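Peptide amidase (Stenotrophomonas maltophilia, PDB 1M22) probably hydrolyses amide bonds, acting on peptide amides as a member of the amidase signature family. Local coordinates at residues A[203-208]-A[466-471]; A[396-401]-A[442-447]; A[59-64]-A[122-127]. All blocks are in the same frame, centred on the assembly; numbering follows the deposited sequence.

Interaction 1: residues A[203-208]-A[466-471]; sequences KPTVGL and TAWSEP
Two type II beta turns, Thr205 to Leu208 and Thr466 to Ser469, meet through Thr205, Trp468 and Glu470. The first follows strand 200-203; the second leads into helix 470-484. Three hydrogen bonds hold Thr205. Thr205 N donates to Glu470 OE2 at 2.8 Å, nearly along the C-O axis. Thr205 OG1 donates to Glu470 OE2 as well, at 2.6 Å, on the syn side and 27° out of the carboxylate plane. Thr205 OG1 in turn accepts the N-H of Trp468 N at 2.8 Å. With chi1 at -59°, OG1 sits beside the backbone N, and CG2 points anti to that N. Thr205 CG2 lies over one face of the indole, 3.5 Å from the centroid of the six-membered ring of Trp468, a CH-pi contact. Gly207 C and Leu208 CA lie in plane at the indole edge. Leu208 and Glu470 meet tip to tip, with Leu208 CD2 3.8 Å from Glu470 CD. Bending of the Glu470 chain at chi2 (83°) places its CD there. Glu470 is buried, and OE2 takes two donors from one residue. This would favour a charged carboxylate, which the threonine hydroxyl links to the Trp468 backbone.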
ATOM      1  N   LYS A 203      -0.780   0.280   6.175  1.00  5.98           N
ATOM      2  CA  LYS A 203      -0.274   1.648   6.041  1.00  6.71           C
ATOM      3  C   LYS A 203       0.205   2.025   7.435  1.00  6.57           C
ATOM      4  O   LYS A 203      -0.599   2.252   8.340  1.00  7.55           O
ATOM      5  CB  LYS A 203      -1.370   2.632   5.631  1.00  8.11           C
ATOM      6  CG  LYS A 203      -0.829   4.050   5.443  1.00  7.75           C
ATOM      7  CD  LYS A 203      -1.899   5.124   5.588  1.00  7.27           C
ATOM      8  CE  LYS A 203      -2.266   5.379   7.046  1.00  6.60           C
ATOM      9  NZ  LYS A 203      -1.176   6.077   7.809  1.00  6.09           N
ATOM     10  N   PRO A 204       1.520   2.115   7.630  1.00  5.69           N
ATOM     11  CA  PRO A 204       1.989   2.464   8.970  1.00  5.85           C
ATOM     12  C   PRO A 204       1.856   3.923   9.369  1.00  6.01           C
ATOM     13  O   PRO A 204       1.396   4.771   8.596  1.00  6.30           O
ATOM     14  CB  PRO A 204       3.445   2.005   8.950  1.00  8.84           C
ATOM     15  CG  PRO A 204       3.850   2.254   7.536  1.00  8.99           C
ATOM     16  CD  PRO A 204       2.643   1.804   6.727  1.00  5.54           C
ATOM     17  N   THR A 205       2.241   4.189  10.613  1.00  5.83           N
ATOM     18  CA  THR A 205       2.258   5.535  11.158  1.00  6.38           C
ATOM     19  C   THR A 205       3.259   6.302  10.299  1.00  5.58           C
ATOM     20  O   THR A 205       4.299   5.755   9.918  1.00  5.80           O
ATOM     21  CB  THR A 205       2.794   5.529  12.606  1.00  6.15           C
ATOM     22  OG1 THR A 205       1.970   4.689  13.421  1.00  7.04           O
ATOM     23  CG2 THR A 205       2.816   6.937  13.186  1.00  7.21           C
ATOM     24  N   VAL A 206       2.951   7.554   9.984  1.00  6.44           N
ATOM     25  CA  VAL A 206       3.876   8.356   9.195  1.00  6.72           C
ATOM     26  C   VAL A 206       5.135   8.566  10.033  1.00  6.72           C
ATOM     27  O   VAL A 206       5.082   9.126  11.129  1.00  9.27           O
ATOM     28  CB  VAL A 206       3.253   9.714   8.819  1.00  7.06           C
ATOM     29  CG1 VAL A 206       4.312  10.619   8.198  1.00  8.59           C
ATOM     30  CG2 VAL A 206       2.110   9.496   7.837  1.00  9.58           C
ATOM     31  N   GLY A 207       6.262   8.096   9.515  1.00  7.20           N
ATOM     32  CA  GLY A 207       7.511   8.221  10.239  1.00  8.30           C
ATOM     33  C   GLY A 207       8.129   6.878  10.580  1.00  6.29           C
ATOM     34  O   GLY A 207       9.307   6.818  10.931  1.00  8.58           O
ATOM     35  N   LEU A 208       7.354   5.799  10.489  1.00  7.00           N
ATOM     36  CA  LEU A 208       7.897   4.478  10.793  1.00  6.34           C
ATOM     37  C   LEU A 208       8.822   4.010   9.677  1.00  5.89           C
ATOM     38  O   LEU A 208       9.860   3.404   9.935  1.00  6.65           O
ATOM     39  CB  LEU A 208       6.774   3.450  10.980  1.00  6.95           C
ATOM     40  CG  LEU A 208       7.260   2.033  11.329  1.00  5.73           C
ATOM     41  CD1 LEU A 208       7.946   2.040  12.692  1.00  9.62           C
ATOM     42  CD2 LEU A 208       6.080   1.066  11.332  1.00  8.91           C
ATOM     43  N   THR A 466      -4.072   4.207  17.079  1.00  6.61           N
ATOM     44  CA  THR A 466      -3.386   5.476  17.265  1.00  7.75           C
ATOM     45  C   THR A 466      -1.933   5.350  16.801  1.00  7.16           C
ATOM     46  O   THR A 466      -1.467   4.262  16.458  1.00  6.82           O
ATOM     47  CB  THR A 466      -3.443   5.935  18.743  1.00  8.75           C
ATOM     48  OG1 THR A 466      -3.006   7.297  18.831  1.00 11.03           O
ATOM     49  CG2 THR A 466      -2.555   5.062  19.618  1.00  9.86           C
ATOM     50  N   ALA A 467      -1.217   6.467  16.781  1.00  6.62           N
ATOM     51  CA  ALA A 467       0.169   6.465  16.343  1.00  6.99           C
ATOM     52  C   ALA A 467       1.019   5.398  17.028  1.00  6.44           C
ATOM     53  O   ALA A 467       0.918   5.184  18.238  1.00  7.55           O
ATOM     54  CB  ALA A 467       0.788   7.843  16.570  1.00  8.32           C
ATOM     55  N   TRP A 468       1.843   4.725  16.227  1.00  6.63           N
ATOM     56  CA  TRP A 468       2.781   3.707  16.697  1.00  5.89           C
ATOM     57  C   TRP A 468       2.169   2.427  17.259  1.00  6.30           C
ATOM     58  O   TRP A 468       2.857   1.655  17.928  1.00  8.67           O
ATOM     59  CB  TRP A 468       3.732   4.334  17.731  1.00  7.50           C
ATOM     60  CG  TRP A 468       4.230   5.697  17.318  1.00  8.16           C
ATOM     61  CD1 TRP A 468       3.973   6.888  17.943  1.00  9.36           C
ATOM     62  CD2 TRP A 468       5.019   6.016  16.162  1.00  7.87           C
ATOM     63  NE1 TRP A 468       4.548   7.924  17.246  1.00 10.72           N
ATOM     64  CE2 TRP A 468       5.196   7.418  16.149  1.00  8.48           C
ATOM     65  CE3 TRP A 468       5.592   5.251  15.136  1.00  8.71           C
ATOM     66  CZ2 TRP A 468       5.923   8.073  15.148  1.00  9.45           C
ATOM     67  CZ3 TRP A 468       6.316   5.905  14.139  1.00 10.48           C
ATOM     68  CH2 TRP A 468       6.473   7.302  14.155  1.00 10.56           C
ATOM     69  N   SER A 469       0.896   2.178  16.965  1.00  6.42           N
ATOM     70  CA  SER A 469       0.229   0.979  17.470  1.00  5.87           C
ATOM     71  C   SER A 469       0.318  -0.236  16.541  1.00  6.27           C
ATOM     72  O   SER A 469      -0.456  -1.183  16.691  1.00  7.94           O
ATOM     73  CB  SER A 469      -1.245   1.282  17.774  1.00  7.01           C
ATOM     74  OG  SER A 469      -1.968   1.608  16.602  1.00  7.44           O
ATOM     75  N   GLU A 470       1.261  -0.225  15.601  1.00  7.10           N
ATOM     76  CA  GLU A 470       1.410  -1.353  14.680  1.00  7.09           C
ATOM     77  C   GLU A 470       1.525  -2.709  15.375  1.00  6.85           C
ATOM     78  O   GLU A 470       0.918  -3.680  14.935  1.00  8.00           O
ATOM     79  CB  GLU A 470       2.624  -1.169  13.763  1.00  7.80           C
ATOM     80  CG  GLU A 470       2.498  -0.049  12.742  1.00  7.34           C
ATOM     81  CD  GLU A 470       2.846   1.310  13.308  1.00  8.54           C
ATOM     82  OE1 GLU A 470       3.306   1.396  14.470  1.00  7.94           O
ATOM     83  OE2 GLU A 470       2.672   2.295  12.573  1.00  8.60           O
ATOM     84  N   PRO A 471       2.314  -2.803  16.461  1.00  7.13           N
ATOM     85  CA  PRO A 471       2.424  -4.108  17.128  1.00  7.61           C
ATOM     86  C   PRO A 471       1.060  -4.663  17.542  1.00  8.46           C
ATOM     87  O   PRO A 471       0.754  -5.833  17.304  1.00  9.20           O
ATOM     88  CB  PRO A 471       3.313  -3.807  18.332  1.00  8.37           C
ATOM     89  CG  PRO A 471       4.192  -2.691  17.828  1.00  8.99           C
ATOM     90  CD  PRO A 471       3.208  -1.812  17.089  1.00  7.20           C
TER

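Interaction 2: residues A[396-401]-A[442-447]; sequences AGPEGI and AGYPSL
The Tyr444 ring has Ile401 CG2 of the helix in plane at its edge, 4.0 Å from Tyr444 CD2. One face carries Ala442 CB, from its own segment, 3.6 Å above the plane of the Tyr444 ring and over its centre. Tyr444 chi2, near 1°, brings the CA-CB bond into the ring plane and turns this face to Ala442 CB. The side chains of Ile401 and Tyr444 run alongside each other in opposite senses. Ile401 CD1, which comes obliquely to the ring, is 3.9 Å from Tyr444 CD2. Gly397 also approaches obliquely, with its CA 3.7 Å from Tyr444 CE2. The phenol oxygen passes near the Pro398 ring, with Tyr444 OH 3.9 Å from Pro398 CD. Tyr444 OH is hydrogen-bonded to Asp402, one residue beyond the segment.

Ala442 is the second half of the contact. Ala442 CB fits against the bare backbone of Gly397, 3.6 Å from Gly397 CA, and lies 4.0 Å from Ala396 CB. No hydrogen bond joins the two segments, so the contact is packing. A pi-type turn widens the helix at 397-401, and Ile401 N bonds to Ala396 O at 2.9 Å. In segment 442-447, Gly443 has a positive phi of 78° and is the C-prime residue of a Schellman motif ending helix 436-442. The contact is thus a capped helix end and its following tyrosine, on the way into strand 446-454, packed against a pi-turn of helix 383-407.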
ATOM      1  N   ALA A 396      -8.652  14.583  12.499  1.00  9.99           N
ATOM      2  CA  ALA A 396      -8.588  13.149  12.235  1.00  8.50           C
ATOM      3  C   ALA A 396      -7.918  12.343  13.340  1.00  8.22           C
ATOM      4  O   ALA A 396      -8.289  11.196  13.587  1.00  9.03           O
ATOM      5  CB  ALA A 396      -7.869  12.904  10.912  1.00  8.82           C
ATOM      6  N   GLY A 397      -6.930  12.940  13.999  1.00  8.07           N
ATOM      7  CA  GLY A 397      -6.213  12.236  15.051  1.00  9.39           C
ATOM      8  C   GLY A 397      -6.719  12.493  16.460  1.00  9.25           C
ATOM      9  O   GLY A 397      -7.638  11.816  16.920  1.00 10.47           O
ATOM     10  N   PRO A 398      -6.138  13.472  17.170  1.00 11.22           N
ATOM     11  CA  PRO A 398      -6.547  13.798  18.540  1.00 12.18           C
ATOM     12  C   PRO A 398      -8.053  13.914  18.768  1.00 12.26           C
ATOM     13  O   PRO A 398      -8.582  13.375  19.740  1.00 14.47           O
ATOM     14  CB  PRO A 398      -5.820  15.113  18.803  1.00 14.47           C
ATOM     15  CG  PRO A 398      -4.545  14.923  18.060  1.00 14.88           C
ATOM     16  CD  PRO A 398      -5.017  14.331  16.745  1.00 11.72           C
ATOM     17  N   GLU A 399      -8.743  14.611  17.872  1.00 11.54           N
ATOM     18  CA  GLU A 399     -10.178  14.806  18.007  1.00 12.48           C
ATOM     19  C   GLU A 399     -11.010  13.869  17.138  1.00 10.82           C
ATOM     20  O   GLU A 399     -12.231  14.009  17.046  1.00 13.67           O
ATOM     21  CB  GLU A 399     -10.517  16.270  17.706  1.00 14.00           C
ATOM     22  CG  GLU A 399     -10.014  17.227  18.785  1.00 17.77           C
ATOM     23  CD  GLU A 399     -10.061  18.687  18.370  1.00 20.36           C
ATOM     24  OE1 GLU A 399     -10.948  19.060  17.577  1.00 23.91           O
ATOM     25  OE2 GLU A 399      -9.212  19.464  18.854  1.00 23.66           O
ATOM     26  N   GLY A 400     -10.340  12.901  16.517  1.00 10.18           N
ATOM     27  CA  GLY A 400     -11.019  11.937  15.670  1.00  9.48           C
ATOM     28  C   GLY A 400     -10.803  10.526  16.185  1.00  9.10           C
ATOM     29  O   GLY A 400     -11.507  10.068  17.085  1.00  9.78           O
ATOM     30  N   ILE A 401      -9.816   9.836  15.621  1.00  8.21           N
ATOM     31  CA  ILE A 401      -9.511   8.476  16.039  1.00  7.44           C
ATOM     32  C   ILE A 401      -9.224   8.386  17.542  1.00  7.63           C
ATOM     33  O   ILE A 401      -9.756   7.512  18.229  1.00  7.98           O
ATOM     34  CB  ILE A 401      -8.297   7.919  15.255  1.00  7.48           C
ATOM     35  CG1 ILE A 401      -8.705   7.630  13.805  1.00  8.17           C
ATOM     36  CG2 ILE A 401      -7.756   6.663  15.937  1.00  7.58           C
ATOM     37  CD1 ILE A 401      -7.532   7.315  12.885  1.00 10.15           C
ATOM     38  N   ALA A 442      -4.609  11.477   9.783  1.00  7.40           N
ATOM     39  CA  ALA A 442      -4.002  11.570  11.108  1.00  6.73           C
ATOM     40  C   ALA A 442      -2.554  11.094  11.083  1.00  7.10           C
ATOM     41  O   ALA A 442      -1.782  11.405  11.988  1.00  8.92           O
ATOM     42  CB  ALA A 442      -4.792  10.730  12.102  1.00  7.09           C
ATOM     43  N   GLY A 443      -2.190  10.345  10.043  1.00  6.68           N
ATOM     44  CA  GLY A 443      -0.845   9.800   9.948  1.00  7.43           C
ATOM     45  C   GLY A 443      -0.731   8.592  10.864  1.00  5.94           C
ATOM     46  O   GLY A 443       0.367   8.223  11.292  1.00  7.89           O
ATOM     47  N   TYR A 444      -1.876   7.978  11.160  1.00  6.38           N
ATOM     48  CA  TYR A 444      -1.957   6.815  12.045  1.00  6.06           C
ATOM     49  C   TYR A 444      -1.994   5.510  11.256  1.00  6.09           C
ATOM     50  O   TYR A 444      -2.357   5.494  10.083  1.00  6.09           O
ATOM     51  CB  TYR A 444      -3.209   6.913  12.916  1.00  6.25           C
ATOM     52  CG  TYR A 444      -3.181   7.995  13.978  1.00  6.74           C
ATOM     53  CD1 TYR A 444      -2.087   8.855  14.118  1.00  6.55           C
ATOM     54  CD2 TYR A 444      -4.257   8.155  14.845  1.00  6.60           C
ATOM     55  CE1 TYR A 444      -2.077   9.851  15.108  1.00  8.41           C
ATOM     56  CE2 TYR A 444      -4.256   9.143  15.829  1.00  7.41           C
ATOM     57  CZ  TYR A 444      -3.166   9.981  15.952  1.00  7.63           C
ATOM     58  OH  TYR A 444      -3.169  10.945  16.937  1.00 10.73           O
ATOM     59  N   PRO A 445      -1.649   4.388  11.903  1.00  5.53           N
ATOM     60  CA  PRO A 445      -1.652   3.097  11.211  1.00  5.55           C
ATOM     61  C   PRO A 445      -3.021   2.489  10.920  1.00  5.08           C
ATOM     62  O   PRO A 445      -3.966   2.622  11.701  1.00  5.98           O
ATOM     63  CB  PRO A 445      -0.818   2.216  12.136  1.00  6.84           C
ATOM     64  CG  PRO A 445      -1.211   2.729  13.499  1.00  7.52           C
ATOM     65  CD  PRO A 445      -1.193   4.240  13.300  1.00  6.68           C
ATOM     66  N   SER A 446      -3.110   1.827   9.773  1.00  5.50           N
ATOM     67  CA  SER A 446      -4.326   1.144   9.356  1.00  6.70           C
ATOM     68  C   SER A 446      -3.901  -0.158   8.686  1.00  6.36           C
ATOM     69  O   SER A 446      -2.802  -0.252   8.138  1.00  8.13           O
ATOM     70  CB  SER A 446      -5.155   2.013   8.406  1.00  8.16           C
ATOM     71  OG  SER A 446      -4.449   2.332   7.227  1.00  8.87           O
ATOM     72  N   LEU A 447      -4.771  -1.160   8.735  1.00  6.62           N
ATOM     73  CA  LEU A 447      -4.448  -2.474   8.195  1.00  7.52           C
ATOM     74  C   LEU A 447      -5.729  -3.173   7.771  1.00  8.77           C
ATOM     75  O   LEU A 447      -6.668  -3.280   8.562  1.00  9.76           O
ATOM     76  CB  LEU A 447      -3.748  -3.280   9.297  1.00  9.30           C
ATOM     77  CG  LEU A 447      -3.012  -4.602   9.065  1.00  9.54           C
ATOM     78  CD1 LEU A 447      -2.330  -5.023  10.364  1.00 11.40           C
ATOM     79  CD2 LEU A 447      -3.981  -5.672   8.604  1.00 10.88           C
TER

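Interaction 3: residues A[59-64]-A[122-127]; sequences LKEAAE and AVVLGK
Glu61 reaches from helix 58-70 to the backbone of Val124 in strand 123-128. Its CG stands anti to the carbonyl carbon, beside the backbone N (chi1 -76°), and the chain is extended beyond CG. The extended chain carries the carboxylate to the strand. Val124 N donates to Glu61 OE1 at 3.2 Å in a nearly straight bond. The donor comes on the syn side but well out of the carboxylate plane. The other oxygen, OE2, has partners outside the segments: a hydrogen bond from Asn55 and a salt bridge with Arg118. The buried acid is thus held at both oxygens, which would favour its charged form.

Val123 supplies the apolar half. Its CG1 is anti to the backbone N (chi1 172°), while CG2 lies beside that N. The two methyls reach different helix residues. Val123 CG2 packs on Ala62, 3.8 Å from Ala62 CA and 4.2 Å from Ala62 CB. Val123 CG1 is 4.2 Å from Glu61 CB. The carbonyl O of Ala122 is buried by the contact and has no partner in the model.

Ser27 of helix 27-43 touches both Ala62 and Val123. The axes of segments 59-64 and 123-127 run nearly antiparallel (162°) and come within 7.7 Å. This is helix-on-sheet packing of an alpha/beta fold, near one margin of the large mixed sheet.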
ATOM      1  N   LEU A  59      17.410 -12.039 -12.006  1.00 10.35           N
ATOM      2  CA  LEU A  59      18.054 -13.347 -11.969  1.00 10.41           C
ATOM      3  C   LEU A  59      19.446 -13.263 -11.351  1.00  9.76           C
ATOM      4  O   LEU A  59      19.850 -14.140 -10.587  1.00 10.76           O
ATOM      5  CB  LEU A  59      18.142 -13.935 -13.380  1.00 11.15           C
ATOM      6  CG  LEU A  59      18.756 -15.335 -13.474  1.00 13.73           C
ATOM      7  CD1 LEU A  59      17.963 -16.307 -12.609  1.00 14.91           C
ATOM      8  CD2 LEU A  59      18.764 -15.787 -14.926  1.00 14.75           C
ATOM      9  N   LYS A  60      20.175 -12.203 -11.687  1.00 10.53           N
ATOM     10  CA  LYS A  60      21.514 -11.996 -11.149  1.00 12.03           C
ATOM     11  C   LYS A  60      21.443 -11.882  -9.628  1.00 11.37           C
ATOM     12  O   LYS A  60      22.242 -12.487  -8.912  1.00 11.64           O
ATOM     13  CB  LYS A  60      22.130 -10.722 -11.735  1.00 14.89           C
ATOM     14  CG  LYS A  60      23.515 -10.390 -11.188  1.00 19.04           C
ATOM     15  CD  LYS A  60      24.095  -9.139 -11.834  1.00 24.36           C
ATOM     16  CE  LYS A  60      23.311  -7.894 -11.458  1.00 28.05           C
ATOM     17  NZ  LYS A  60      23.368  -7.621  -9.994  1.00 31.56           N
ATOM     18  N   GLU A  61      20.479 -11.103  -9.144  1.00 10.69           N
ATOM     19  CA  GLU A  61      20.294 -10.912  -7.711  1.00 10.42           C
ATOM     20  C   GLU A  61      19.952 -12.234  -7.029  1.00  9.18           C
ATOM     21  O   GLU A  61      20.536 -12.579  -6.000  1.00  9.63           O
ATOM     22  CB  GLU A  61      19.183  -9.883  -7.454  1.00 11.33           C
ATOM     23  CG  GLU A  61      19.611  -8.435  -7.691  1.00 14.17           C
ATOM     24  CD  GLU A  61      18.467  -7.434  -7.555  1.00 16.04           C
ATOM     25  OE1 GLU A  61      17.648  -7.561  -6.616  1.00 19.37           O
ATOM     26  OE2 GLU A  61      18.397  -6.503  -8.384  1.00 17.00           O
ATOM     27  N   ALA A  62      19.013 -12.977  -7.606  1.00  8.73           N
ATOM     28  CA  ALA A  62      18.613 -14.260  -7.042  1.00  8.55           C
ATOM     29  C   ALA A  62      19.799 -15.223  -6.975  1.00  8.69           C
ATOM     30  O   ALA A  62      19.994 -15.913  -5.973  1.00  9.88           O
ATOM     31  CB  ALA A  62      17.484 -14.867  -7.875  1.00  8.10           C
ATOM     32  N   ALA A  63      20.592 -15.263  -8.044  1.00  9.18           N
ATOM     33  CA  ALA A  63      21.751 -16.149  -8.103  1.00  9.98           C
ATOM     34  C   ALA A  63      22.805 -15.775  -7.067  1.00 10.28           C
ATOM     35  O   ALA A  63      23.484 -16.645  -6.522  1.00 11.21           O
ATOM     36  CB  ALA A  63      22.355 -16.121  -9.501  1.00 11.03           C
ATOM     37  N   GLU A  64      22.940 -14.482  -6.793  1.00  9.83           N
ATOM     38  CA  GLU A  64      23.910 -14.032  -5.806  1.00 11.49           C
ATOM     39  C   GLU A  64      23.422 -14.422  -4.412  1.00 11.76           C
ATOM     40  O   GLU A  64      24.215 -14.825  -3.563  1.00 12.78           O
ATOM     41  CB  GLU A  64      24.106 -12.517  -5.900  1.00 12.81           C
ATOM     42  CG  GLU A  64      25.313 -11.993  -5.128  1.00 17.53           C
ATOM     43  CD  GLU A  64      26.613 -12.662  -5.542  1.00 21.12           C
ATOM     44  OE1 GLU A  64      26.866 -12.777  -6.760  1.00 24.02           O
ATOM     45  OE2 GLU A  64      27.388 -13.066  -4.648  1.00 24.80           O
ATOM     46  N   ALA A 122      16.291  -9.492  -0.039  1.00  7.53           N
ATOM     47  CA  ALA A 122      15.159  -9.601  -0.948  1.00  8.53           C
ATOM     48  C   ALA A 122      15.607  -9.396  -2.391  1.00  7.62           C
ATOM     49  O   ALA A 122      16.583  -8.695  -2.660  1.00  9.72           O
ATOM     50  CB  ALA A 122      14.080  -8.580  -0.584  1.00  8.30           C
ATOM     51  N   VAL A 123      14.890 -10.030  -3.309  1.00  7.24           N
ATOM     52  CA  VAL A 123      15.174  -9.935  -4.734  1.00  7.70           C
ATOM     53  C   VAL A 123      14.106  -9.042  -5.360  1.00  7.45           C
ATOM     54  O   VAL A 123      12.913  -9.300  -5.208  1.00  8.34           O
ATOM     55  CB  VAL A 123      15.113 -11.329  -5.398  1.00  7.99           C
ATOM     56  CG1 VAL A 123      15.210 -11.200  -6.916  1.00 10.63           C
ATOM     57  CG2 VAL A 123      16.239 -12.204  -4.864  1.00  9.97           C
ATOM     58  N   VAL A 124      14.524  -7.987  -6.048  1.00  7.92           N
ATOM     59  CA  VAL A 124      13.565  -7.095  -6.686  1.00  8.78           C
ATOM     60  C   VAL A 124      13.214  -7.629  -8.072  1.00  9.21           C
ATOM     61  O   VAL A 124      14.059  -7.666  -8.961  1.00  9.33           O
ATOM     62  CB  VAL A 124      14.132  -5.664  -6.813  1.00  9.48           C
ATOM     63  CG1 VAL A 124      13.118  -4.754  -7.496  1.00  9.82           C
ATOM     64  CG2 VAL A 124      14.479  -5.125  -5.432  1.00 11.24           C
ATOM     65  N   LEU A 125      11.970  -8.063  -8.247  1.00  8.25           N
ATOM     66  CA  LEU A 125      11.517  -8.595  -9.529  1.00  8.63           C
ATOM     67  C   LEU A 125      11.242  -7.490 -10.541  1.00  9.07           C
ATOM     68  O   LEU A 125      11.423  -7.681 -11.745  1.00  9.03           O
ATOM     69  CB  LEU A 125      10.234  -9.409  -9.356  1.00 10.69           C
ATOM     70  CG  LEU A 125      10.290 -10.786  -8.698  1.00 11.11           C
ATOM     71  CD1 LEU A 125       8.869 -11.287  -8.479  1.00 14.09           C
ATOM     72  CD2 LEU A 125      11.068 -11.757  -9.576  1.00 13.90           C
ATOM     73  N   GLY A 126      10.793  -6.341 -10.047  1.00  7.31           N
ATOM     74  CA  GLY A 126      10.477  -5.234 -10.925  1.00  8.20           C
ATOM     75  C   GLY A 126       9.594  -4.208 -10.246  1.00  7.85           C
ATOM     76  O   GLY A 126       9.476  -4.195  -9.018  1.00  7.59           O
ATOM     77  N   LYS A 127       8.963  -3.361 -11.056  1.00  7.20           N
ATOM     78  CA  LYS A 127       8.096  -2.293 -10.572  1.00  6.89           C
ATOM     79  C   LYS A 127       6.650  -2.530 -10.991  1.00  7.19           C
ATOM     80  O   LYS A 127       6.389  -3.091 -12.055  1.00  8.16           O
ATOM     81  CB  LYS A 127       8.563  -0.947 -11.140  1.00  8.30           C
ATOM     82  CG  LYS A 127      10.064  -0.692 -11.036  1.00  9.87           C
ATOM     83  CD  LYS A 127      10.545  -0.631  -9.592  1.00 12.57           C
ATOM     84  CE  LYS A 127      10.014   0.598  -8.870  1.00 14.81           C
ATOM     85  NZ  LYS A 127      10.507   1.877  -9.468  1.00 12.75           N
TER

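From the N terminus, interaction 3 closes first, joining 59-64 to 122-127 across the region that contains strand 82-86. It is complete before 203-208 opens the much longer loop of interaction 1, which ends at 466-471. Interaction 2, 396-401 with 442-447, is nested within that loop. Interactions 1 and 2 touch: Lys203 N is 2.9 Å from Ser446 O, a probable hydrogen bond where strands 200-203 and 446-454 adjoin. Together they tie those strands to helices 383-407 and 470-484. Interaction 3 lies apart, its centre about 36 Å from that of interaction 2, although both reach the same central sheet.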